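Local structure of cytochrome c-555 (Chlorobium tepidum, 4J20) at residues A[18-21]-A[26-29]; A[37-42]-A[53-58]. The protein carries electrons through a single covalently bound heme c of unusually low redox potential, although its role in bacterial photosynthesis is not established. The protein carries 2 engineered substitutions. All coordinates share one frame; numbering follows the deposited sequence.

Contact 1 of 2, residues A[18-21]-A[26-29]. With HEB (heme b/c), chain I.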
ATOM      1  N   THR A  18      -1.447  -1.470 -10.169  1.00 11.56           N
ATOM      2  CA  THR A  18      -2.208  -2.410 -10.931  1.00 13.29           C
ATOM      3  C   THR A  18      -3.496  -2.826 -10.206  1.00 11.84           C
ATOM      4  O   THR A  18      -4.538  -2.986 -10.843  1.00 13.14           O
ATOM      5  CB  THR A  18      -1.350  -3.614 -11.312  1.00 14.22           C
ATOM      6  OG1 THR A  18      -2.108  -4.487 -12.159  1.00 18.21           O
ATOM      7  CG2 THR A  18      -0.889  -4.327 -10.090  1.00 16.56           C
ATOM      8  N   CYS A  19      -3.472  -2.946  -8.892  1.00 10.64           N
ATOM      9  CA  CYS A  19      -4.693  -3.163  -8.128  1.00 10.47           C
ATOM     10  C   CYS A  19      -5.243  -1.901  -7.510  1.00 10.57           C
ATOM     11  O   CYS A  19      -6.472  -1.724  -7.487  1.00 11.22           O
ATOM     12  CB  CYS A  19      -4.488  -4.211  -7.032  1.00 10.74           C
ATOM     13  SG  CYS A  19      -4.075  -5.810  -7.697  1.00 11.93           S
ATOM     14  N   HIS A  20      -4.384  -1.023  -6.974  1.00  9.55           N
ATOM     15  CA  HIS A  20      -4.817   0.087  -6.160  1.00  9.70           C
ATOM     16  C   HIS A  20      -5.192   1.351  -6.916  1.00  9.59           C
ATOM     17  O   HIS A  20      -5.790   2.247  -6.316  1.00 10.20           O
ATOM     18  CB  HIS A  20      -3.785   0.408  -5.070  1.00  9.94           C
ATOM     19  CG  HIS A  20      -3.722  -0.614  -3.964  1.00  8.65           C
ATOM     20  ND1 HIS A  20      -4.546  -0.567  -2.846  1.00  8.83           N
ATOM     21  CD2 HIS A  20      -2.877  -1.664  -3.764  1.00  9.02           C
ATOM     22  CE1 HIS A  20      -4.203  -1.567  -2.031  1.00  8.96           C
ATOM     23  NE2 HIS A  20      -3.210  -2.245  -2.566  1.00  8.65           N
ATOM     24  N   LYS A  21      -4.853   1.453  -8.198  1.00 10.54           N
ATOM     25  CA  LYS A  21      -5.252   2.665  -8.920  1.00 11.73           C
ATOM     26  C   LYS A  21      -6.759   2.712  -9.155  1.00 12.13           C
ATOM     27  O   LYS A  21      -7.378   3.779  -8.971  1.00 13.21           O
ATOM     28  CB  LYS A  21      -4.474   2.800 -10.240  1.00 13.55           C
ATOM     29  CG  LYS A  21      -4.903   4.028 -11.049  1.00 15.01           C
ATOM     30  CD  LYS A  21      -3.946   4.270 -12.244  1.00 20.85           C
ATOM     31  CE  LYS A  21      -4.463   5.457 -13.062  1.00 27.94           C
ATOM     32  NZ  LYS A  21      -3.884   5.495 -14.441  1.00 40.35           N
ATOM     33  N   GLY A  26     -11.432  -5.486  -4.562  1.00 17.61           N
ATOM     34  CA  GLY A  26     -11.438  -5.154  -3.172  1.00 15.08           C
ATOM     35  C   GLY A  26     -10.270  -4.272  -2.728  1.00 12.85           C
ATOM     36  O   GLY A  26     -10.270  -3.819  -1.576  1.00 15.53           O
ATOM     37  N   ALA A  27      -9.283  -4.017  -3.545  1.00 11.16           N
ATOM     38  CA  ALA A  27      -8.142  -3.212  -3.087  1.00 10.60           C
ATOM     39  C   ALA A  27      -8.585  -1.780  -2.808  1.00 11.79           C
ATOM     40  O   ALA A  27      -9.288  -1.190  -3.622  1.00 12.34           O
ATOM     41  CB  ALA A  27      -7.050  -3.241  -4.124  1.00 12.42           C
ATOM     42  N   PRO A  28      -8.205  -1.193  -1.666  1.00  9.58           N
ATOM     43  CA  PRO A  28      -8.609   0.155  -1.398  1.00  9.94           C
ATOM     44  C   PRO A  28      -7.966   1.110  -2.396  1.00  9.69           C
ATOM     45  O   PRO A  28      -6.746   1.165  -2.540  1.00 10.07           O
ATOM     46  CB  PRO A  28      -8.142   0.390   0.059  1.00 10.28           C
ATOM     47  CG  PRO A  28      -7.072  -0.637   0.303  1.00 10.04           C
ATOM     48  CD  PRO A  28      -7.543  -1.820  -0.506  1.00 10.66           C
ATOM     49  N   LYS A  29      -8.802   1.853  -3.102  1.00 10.22           N
ATOM     50  CA  LYS A  29      -8.357   2.687  -4.205  1.00  9.59           C
ATOM     51  C   LYS A  29      -7.585   3.890  -3.662  1.00 10.72           C
ATOM     52  O   LYS A  29      -8.031   4.581  -2.745  1.00 10.88           O
ATOM     53  CB  LYS A  29      -9.568   3.143  -5.019  1.00 12.25           C
ATOM     54  CG  LYS A  29      -9.241   3.987  -6.219  1.00 11.31           C
ATOM     55  CD  LYS A  29     -10.506   4.308  -6.991  1.00 13.63           C
ATOM     56  CE  LYS A  29     -10.290   5.312  -8.085  1.00 15.29           C
ATOM     57  NZ  LYS A  29     -11.620   5.587  -8.770  1.00 16.82           N
TER
HETATM   58 FE   HEB I 107      -2.354  -3.818  -1.631  1.00  9.31          FE
HETATM   59  CHA HEB I 107      -4.541  -3.612   0.961  1.00  9.41           C
HETATM   60  CHB HEB I 107      -0.273  -1.593  -0.054  1.00  8.32           C
HETATM   61  CHC HEB I 107      -0.082  -4.149  -4.131  1.00 10.13           C
HETATM   62  CHD HEB I 107      -4.528  -5.803  -3.341  1.00 10.48           C
HETATM   63  NA  HEB I 107      -2.388  -2.823   0.119  1.00  8.96           N
HETATM   64  C1A HEB I 107      -3.417  -2.838   1.064  1.00  9.09           C
HETATM   65  C2A HEB I 107      -3.073  -1.927   2.121  1.00  9.23           C
HETATM   66  C3A HEB I 107      -1.912  -1.360   1.813  1.00  8.49           C
HETATM   67  C4A HEB I 107      -1.470  -1.908   0.569  1.00  8.64           C
HETATM   68  CMA HEB I 107      -1.137  -0.326   2.615  1.00 10.21           C
HETATM   69  CAA HEB I 107      -3.971  -1.658   3.328  1.00 10.28           C
HETATM   70  CBA HEB I 107      -3.462  -2.389   4.574  1.00 10.69           C
HETATM   71  CGA HEB I 107      -4.346  -2.249   5.789  1.00 11.49           C
HETATM   72  O1A HEB I 107      -5.479  -1.691   5.714  1.00 12.14           O
HETATM   73  O2A HEB I 107      -3.907  -2.770   6.846  1.00 14.43           O
HETATM   74  NB  HEB I 107      -0.549  -3.022  -2.029  1.00  9.52           N
HETATM   75  C1B HEB I 107       0.176  -2.141  -1.231  1.00  8.56           C
HETATM   76  C2B HEB I 107       1.472  -1.918  -1.799  1.00  8.92           C
HETATM   77  C3B HEB I 107       1.523  -2.609  -2.951  1.00  9.53           C
HETATM   78  C4B HEB I 107       0.279  -3.326  -3.111  1.00  8.64           C
HETATM   79  CMB HEB I 107       2.464  -0.963  -1.185  1.00  9.90           C
HETATM   80  CAB HEB I 107       2.635  -2.717  -3.965  1.00  9.70           C
HETATM   81  CBB HEB I 107       3.986  -3.102  -3.344  1.00 11.50           C
HETATM   82  NC  HEB I 107      -2.348  -4.758  -3.391  1.00  9.71           N
HETATM   83  C1C HEB I 107      -1.286  -4.797  -4.280  1.00  9.20           C
HETATM   84  C2C HEB I 107      -1.629  -5.621  -5.413  1.00  9.88           C
HETATM   85  C3C HEB I 107      -2.889  -6.028  -5.222  1.00 10.14           C
HETATM   86  C4C HEB I 107      -3.333  -5.552  -3.958  1.00  9.54           C
HETATM   87  CMC HEB I 107      -0.714  -5.792  -6.624  1.00 11.44           C
HETATM   88  CAC HEB I 107      -3.774  -6.853  -6.152  1.00 11.46           C
HETATM   89  CBC HEB I 107      -3.241  -8.223  -6.568  1.00 12.42           C
HETATM   90  ND  HEB I 107      -4.181  -4.571  -1.248  1.00  9.70           N
HETATM   91  C1D HEB I 107      -4.916  -5.392  -2.095  1.00  9.48           C
HETATM   92  C2D HEB I 107      -6.178  -5.700  -1.517  1.00  9.64           C
HETATM   93  C3D HEB I 107      -6.188  -5.045  -0.229  1.00 10.87           C
HETATM   94  C4D HEB I 107      -4.929  -4.361  -0.120  1.00  9.97           C
HETATM   95  CMD HEB I 107      -7.290  -6.549  -2.080  1.00 11.27           C
HETATM   96  CAD HEB I 107      -7.311  -5.038   0.795  1.00 11.13           C
HETATM   97  CBD HEB I 107      -7.295  -6.256   1.748  1.00 12.31           C
HETATM   98  CGD HEB I 107      -8.394  -6.165   2.733  1.00 13.08           C
HETATM   99  O1D HEB I 107      -8.383  -5.215   3.532  1.00 15.70           O
HETATM  100  O2D HEB I 107      -9.296  -6.966   2.711  1.00 15.01           O
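His20 and Pro28 meet in a buried contact on the proximal side of the heme, where the end of the CXXCH motif, on helix 17-20, is backed by the loop that follows it, as in other class I cytochromes c. His20 binds the iron through NE2 at 2.0 Å, and Met62 is the other axial ligand. The other ring nitrogen is used as well: His20 ND1 donates to the carbonyl O of Pro28, 2.8 Å away, in a nearly straight bond (171°) that stays in the imidazole plane. Held by iron and carbonyl at its two nitrogens, the ring probably has little freedom to rotate, and the ND1 bond would be expected to make the imidazole a somewhat stronger electron donor to the iron. With CG anti to the carbonyl carbon (chi1 -72°), the ring is directed at the heme. Ala27 places its methyl over one imidazole face, CB 4.0 Å from the ring centroid in a CH-pi contact, and the same CB touches Cys19 CB. Cys19 is anchored by the thioether from SG to heme CAC. The Pro28 ring fills the corner between imidazole and heme, its CD 3.5 Å from heme CAD. Farther out, the backbone closes the contact with a CA-H...O approach, Lys29 CA to His20 O at 3.4 Å, and the extended Lys29 chain passes Lys21 O, 3.3 Å from Lys29 CG.

Contact 2 of 2, residues A[37-42]-A[53-58]. With HEB (heme b/c), chain I.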
ATOM      1  N   ALA A  37      -9.587   5.882   5.507  1.00 13.60           N
ATOM      2  CA  ALA A  37      -9.521   6.509   6.824  1.00 14.10           C
ATOM      3  C   ALA A  37      -9.239   5.519   7.983  1.00 15.41           C
ATOM      4  O   ALA A  37      -8.370   5.806   8.800  1.00 14.84           O
ATOM      5  CB  ALA A  37     -10.811   7.344   7.071  1.00 16.91           C
ATOM      6  N   PRO A  38      -9.983   4.408   8.094  1.00 14.46           N
ATOM      7  CA  PRO A  38      -9.699   3.540   9.231  1.00 16.64           C
ATOM      8  C   PRO A  38      -8.371   2.795   9.032  1.00 13.59           C
ATOM      9  O   PRO A  38      -7.740   2.383  10.016  1.00 15.25           O
ATOM     10  CB  PRO A  38     -10.848   2.536   9.218  1.00 17.83           C
ATOM     11  CG  PRO A  38     -11.420   2.610   7.879  1.00 21.74           C
ATOM     12  CD  PRO A  38     -11.154   3.961   7.318  1.00 15.92           C
ATOM     13  N   ARG A  39      -7.888   2.658   7.779  1.00 12.54           N
ATOM     14  CA  ARG A  39      -6.628   1.985   7.523  1.00 10.96           C
ATOM     15  C   ARG A  39      -5.486   2.871   7.975  1.00 11.66           C
ATOM     16  O   ARG A  39      -4.550   2.417   8.644  1.00 12.80           O
ATOM     17  CB  ARG A  39      -6.525   1.661   6.026  1.00 10.70           C
ATOM     18  CG  ARG A  39      -7.639   0.731   5.534  1.00 11.36           C
ATOM     19  CD  ARG A  39      -7.495   0.482   4.053  1.00 10.87           C
ATOM     20  NE  ARG A  39      -8.618  -0.348   3.543  1.00 11.98           N
ATOM     21  CZ  ARG A  39      -8.646  -1.681   3.536  1.00 13.66           C
ATOM     22  NH1 ARG A  39      -7.629  -2.382   3.983  1.00 13.54           N
ATOM     23  NH2 ARG A  39      -9.694  -2.307   3.017  1.00 16.07           N
ATOM     24  N   ILE A  40      -5.541   4.153   7.639  1.00 12.02           N
ATOM     25  CA  ILE A  40      -4.543   5.121   8.058  1.00 13.70           C
ATOM     26  C   ILE A  40      -4.431   5.148   9.583  1.00 13.90           C
ATOM     27  O   ILE A  40      -3.332   5.308  10.134  1.00 14.00           O
ATOM     28  CB  ILE A  40      -4.867   6.493   7.422  1.00 12.56           C
ATOM     29  CG1 ILE A  40      -4.622   6.416   5.905  1.00 13.54           C
ATOM     30  CG2 ILE A  40      -4.038   7.604   8.053  1.00 17.07           C
ATOM     31  CD1 ILE A  40      -5.060   7.611   5.089  1.00 15.27           C
ATOM     32  N   ALA A  41      -5.557   5.012  10.273  1.00 14.46           N
ATOM     33  CA  ALA A  41      -5.556   5.044  11.740  1.00 15.29           C
ATOM     34  C   ALA A  41      -4.799   3.850  12.343  1.00 16.64           C
ATOM     35  O   ALA A  41      -4.402   3.925  13.521  1.00 16.99           O
ATOM     36  CB  ALA A  41      -6.986   5.117  12.289  1.00 18.06           C
ATOM     37  N   GLN A  42      -4.570   2.784  11.589  1.00 13.28           N
ATOM     38  CA  GLN A  42      -3.764   1.689  12.075  1.00 15.45           C
ATOM     39  C   GLN A  42      -2.329   2.110  12.263  1.00 14.91           C
ATOM     40  O   GLN A  42      -1.579   1.414  12.950  1.00 15.33           O
ATOM     41  CB  GLN A  42      -3.817   0.489  11.151  1.00 14.80           C
ATOM     42  CG  GLN A  42      -5.179  -0.138  11.036  1.00 15.97           C
ATOM     43  CD  GLN A  42      -5.158  -1.264  10.105  1.00 23.13           C
ATOM     44  OE1 GLN A  42      -4.993  -1.071   8.899  1.00 29.98           O
ATOM     45  NE2 GLN A  42      -5.230  -2.473  10.633  1.00 24.36           N
ATOM     46  N   LYS A  53       4.033  -8.605   4.671  1.00 13.18           N
ATOM     47  CA  LYS A  53       3.681  -9.996   5.012  1.00 13.95           C
ATOM     48  C   LYS A  53       2.569 -10.593   4.158  1.00 13.44           C
ATOM     49  O   LYS A  53       2.524 -11.805   3.928  1.00 14.57           O
ATOM     50  CB  LYS A  53       3.345 -10.100   6.491  1.00 15.53           C
ATOM     51  CG  LYS A  53       4.577  -9.862   7.311  1.00 21.77           C
ATOM     52  CD  LYS A  53       4.324  -9.944   8.804  1.00 34.47           C
ATOM     53  CE  LYS A  53       5.613  -9.682   9.594  1.00 37.08           C
ATOM     54  NZ  LYS A  53       6.765 -10.424   9.022  1.00 36.39           N
ATOM     55  N   GLY A  54       1.693  -9.726   3.657  1.00 12.58           N
ATOM     56  CA  GLY A  54       0.472 -10.153   2.974  1.00 14.03           C
ATOM     57  C   GLY A  54      -0.607 -10.470   3.951  1.00 14.42           C
ATOM     58  O   GLY A  54      -0.303 -10.922   5.093  1.00 15.60           O
ATOM     59  N   TYR A  55      -1.866 -10.343   3.536  1.00 13.14           N
ATOM     60  CA  TYR A  55      -2.961 -10.771   4.395  1.00 14.71           C
ATOM     61  C   TYR A  55      -4.222 -10.807   3.573  1.00 13.82           C
ATOM     62  O   TYR A  55      -4.280 -10.260   2.478  1.00 14.57           O
ATOM     63  CB  TYR A  55      -3.140  -9.819   5.594  1.00 14.43           C
ATOM     64  CG  TYR A  55      -3.808  -8.510   5.248  1.00 13.28           C
ATOM     65  CD1 TYR A  55      -5.126  -8.249   5.608  1.00 15.06           C
ATOM     66  CD2 TYR A  55      -3.130  -7.510   4.572  1.00 13.52           C
ATOM     67  CE1 TYR A  55      -5.731  -7.035   5.298  1.00 15.93           C
ATOM     68  CE2 TYR A  55      -3.743  -6.309   4.292  1.00 13.75           C
ATOM     69  CZ  TYR A  55      -4.992  -6.069   4.648  1.00 14.73           C
ATOM     70  OH  TYR A  55      -5.589  -4.848   4.321  1.00 18.57           O
ATOM     71  N   LYS A  56      -5.232 -11.465   4.111  1.00 16.07           N
ATOM     72  CA  LYS A  56      -6.594 -11.425   3.536  1.00 16.07           C
ATOM     73  C   LYS A  56      -7.521 -10.765   4.516  1.00 13.97           C
ATOM     74  O   LYS A  56      -7.599 -11.171   5.664  1.00 16.81           O
ATOM     75  CB  LYS A  56      -7.063 -12.831   3.244  1.00 17.72           C
ATOM     76  CG  LYS A  56      -6.306 -13.542   2.195  1.00 22.61           C
ATOM     77  CD  LYS A  56      -6.782 -15.007   2.064  1.00 27.13           C
ATOM     78  CE  LYS A  56      -5.759 -15.877   1.356  1.00 34.78           C
ATOM     79  NZ  LYS A  56      -6.181 -17.326   1.404  1.00 36.27           N
ATOM     80  N   GLY A  57      -8.197  -9.705   4.098  1.00 16.41           N
ATOM     81  CA  GLY A  57      -9.112  -8.981   4.977  1.00 17.44           C
ATOM     82  C   GLY A  57     -10.563  -9.046   4.513  1.00 15.48           C
ATOM     83  O   GLY A  57     -10.937  -9.943   3.753  1.00 18.88           O
ATOM     84  N   THR A  58     -11.376  -8.086   4.923  1.00 17.37           N
ATOM     85  CA  THR A  58     -12.781  -8.105   4.573  1.00 19.11           C
ATOM     86  C   THR A  58     -13.026  -7.811   3.109  1.00 20.54           C
ATOM     87  O   THR A  58     -14.122  -8.055   2.613  1.00 21.36           O
ATOM     88  CB  THR A  58     -13.567  -7.075   5.400  1.00 20.67           C
ATOM     89  OG1 THR A  58     -13.024  -5.764   5.179  1.00 23.23           O
ATOM     90  CG2 THR A  58     -13.493  -7.424   6.895  1.00 25.97           C
TER
HETATM   91 FE   HEB I 107      -2.354  -3.818  -1.631  1.00  9.31          FE
HETATM   92  CHA HEB I 107      -4.541  -3.612   0.961  1.00  9.41           C
HETATM   93  CHB HEB I 107      -0.273  -1.593  -0.054  1.00  8.32           C
HETATM   94  CHC HEB I 107      -0.082  -4.149  -4.131  1.00 10.13           C
HETATM   95  CHD HEB I 107      -4.528  -5.803  -3.341  1.00 10.48           C
HETATM   96  NA  HEB I 107      -2.388  -2.823   0.119  1.00  8.96           N
HETATM   97  C1A HEB I 107      -3.417  -2.838   1.064  1.00  9.09           C
HETATM   98  C2A HEB I 107      -3.073  -1.927   2.121  1.00  9.23           C
HETATM   99  C3A HEB I 107      -1.912  -1.360   1.813  1.00  8.49           C
HETATM  100  C4A HEB I 107      -1.470  -1.908   0.569  1.00  8.64           C
HETATM  101  CMA HEB I 107      -1.137  -0.326   2.615  1.00 10.21           C
HETATM  102  CAA HEB I 107      -3.971  -1.658   3.328  1.00 10.28           C
HETATM  103  CBA HEB I 107      -3.462  -2.389   4.574  1.00 10.69           C
HETATM  104  CGA HEB I 107      -4.346  -2.249   5.789  1.00 11.49           C
HETATM  105  O1A HEB I 107      -5.479  -1.691   5.714  1.00 12.14           O
HETATM  106  O2A HEB I 107      -3.907  -2.770   6.846  1.00 14.43           O
HETATM  107  NB  HEB I 107      -0.549  -3.022  -2.029  1.00  9.52           N
HETATM  108  C1B HEB I 107       0.176  -2.141  -1.231  1.00  8.56           C
HETATM  109  C2B HEB I 107       1.472  -1.918  -1.799  1.00  8.92           C
HETATM  110  C3B HEB I 107       1.523  -2.609  -2.951  1.00  9.53           C
HETATM  111  C4B HEB I 107       0.279  -3.326  -3.111  1.00  8.64           C
HETATM  112  CMB HEB I 107       2.464  -0.963  -1.185  1.00  9.90           C
HETATM  113  CAB HEB I 107       2.635  -2.717  -3.965  1.00  9.70           C
HETATM  114  CBB HEB I 107       3.986  -3.102  -3.344  1.00 11.50           C
HETATM  115  NC  HEB I 107      -2.348  -4.758  -3.391  1.00  9.71           N
HETATM  116  C1C HEB I 107      -1.286  -4.797  -4.280  1.00  9.20           C
HETATM  117  C2C HEB I 107      -1.629  -5.621  -5.413  1.00  9.88           C
HETATM  118  C3C HEB I 107      -2.889  -6.028  -5.222  1.00 10.14           C
HETATM  119  C4C HEB I 107      -3.333  -5.552  -3.958  1.00  9.54           C
HETATM  120  CMC HEB I 107      -0.714  -5.792  -6.624  1.00 11.44           C
HETATM  121  CAC HEB I 107      -3.774  -6.853  -6.152  1.00 11.46           C
HETATM  122  CBC HEB I 107      -3.241  -8.223  -6.568  1.00 12.42           C
HETATM  123  ND  HEB I 107      -4.181  -4.571  -1.248  1.00  9.70           N
HETATM  124  C1D HEB I 107      -4.916  -5.392  -2.095  1.00  9.48           C
HETATM  125  C2D HEB I 107      -6.178  -5.700  -1.517  1.00  9.64           C
HETATM  126  C3D HEB I 107      -6.188  -5.045  -0.229  1.00 10.87           C
HETATM  127  C4D HEB I 107      -4.929  -4.361  -0.120  1.00  9.97           C
HETATM  128  CMD HEB I 107      -7.290  -6.549  -2.080  1.00 11.27           C
HETATM  129  CAD HEB I 107      -7.311  -5.038   0.795  1.00 11.13           C
HETATM  130  CBD HEB I 107      -7.295  -6.256   1.748  1.00 12.31           C
HETATM  131  CGD HEB I 107      -8.394  -6.165   2.733  1.00 13.08           C
HETATM  132  O1D HEB I 107      -8.383  -5.215   3.532  1.00 15.70           O
HETATM  133  O2D HEB I 107      -9.296  -6.966   2.711  1.00 15.01           O
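One guanidinium nitrogen, Arg39 NH1, serves both heme propionates and the hydroxyl of Tyr55, so that the two segments, whose nearest CA atoms, Arg39 CA and Gly57 CA, are 11.5 Å apart, meet almost entirely through the ends of two long side chains and the heme carboxylates. NH1 donates to heme O1A at 2.8 Å and to O1D, on the other propionate, at 3.0 Å. Beside it, NH2 gives a second, longer bond to O1D, so that this oxygen is gripped by both terminal nitrogens. The bond from NH1 to Tyr55 OH is weak, 3.2 Å and strongly bent (122°), although the hydroxyl lies at the guanidinium edge, in its plane. Arg39 reaches this spot because its chain is extended from CG to NE; the turn comes only at the last torsion (chi4 -87°), and CG and CD run alongside O1A on the way. Tyr55 comes from the other segment with its OH 2.9 Å from heme O1D. The arginine's positive charge probably offsets the negative charges of the two propionates and eases their closeness. A leucine in place of Arg39 would probably leave O1A and O1D without these donors and let the two propionates turn more freely. At Gly57 the lack of a side chain matters, since a CB there would clash with heme O2D. Lys59 N, Gly60 N and Lys50 NZ also hydrogen-bond to the heme, and Lys50 makes a cation-pi contact with Tyr55. Arg39 rises from helix 33-40, where NE is weakly bonded to Ala35 O, whereas Tyr55 belongs to strand 55-56, which follows helix 44-53 and pairs antiparallel with strand 61-62, its backbone bonded to that of the iron ligand Met62.

From the N terminus, helix 5-15 leads into helix 17-20, and contact 1 closes the short loop that follows, bringing residues 26-29 back against the proximal ligand. The chain then enters helix 33-40, from which contact 2 opens; it closes a longer loop, made mostly of helix 44-53, at strand 55-56. The two loops are in series, neither enclosing nor crossing the other. Their centres lie 13 Å apart, yet they touch where Pro28 CB packs against Arg39 NE at 3.6 Å. The heme joins them too: contact 1 holds the iron and a thioether, contact 2 the propionate edge, and Tyr55 leads on to the Met62 side.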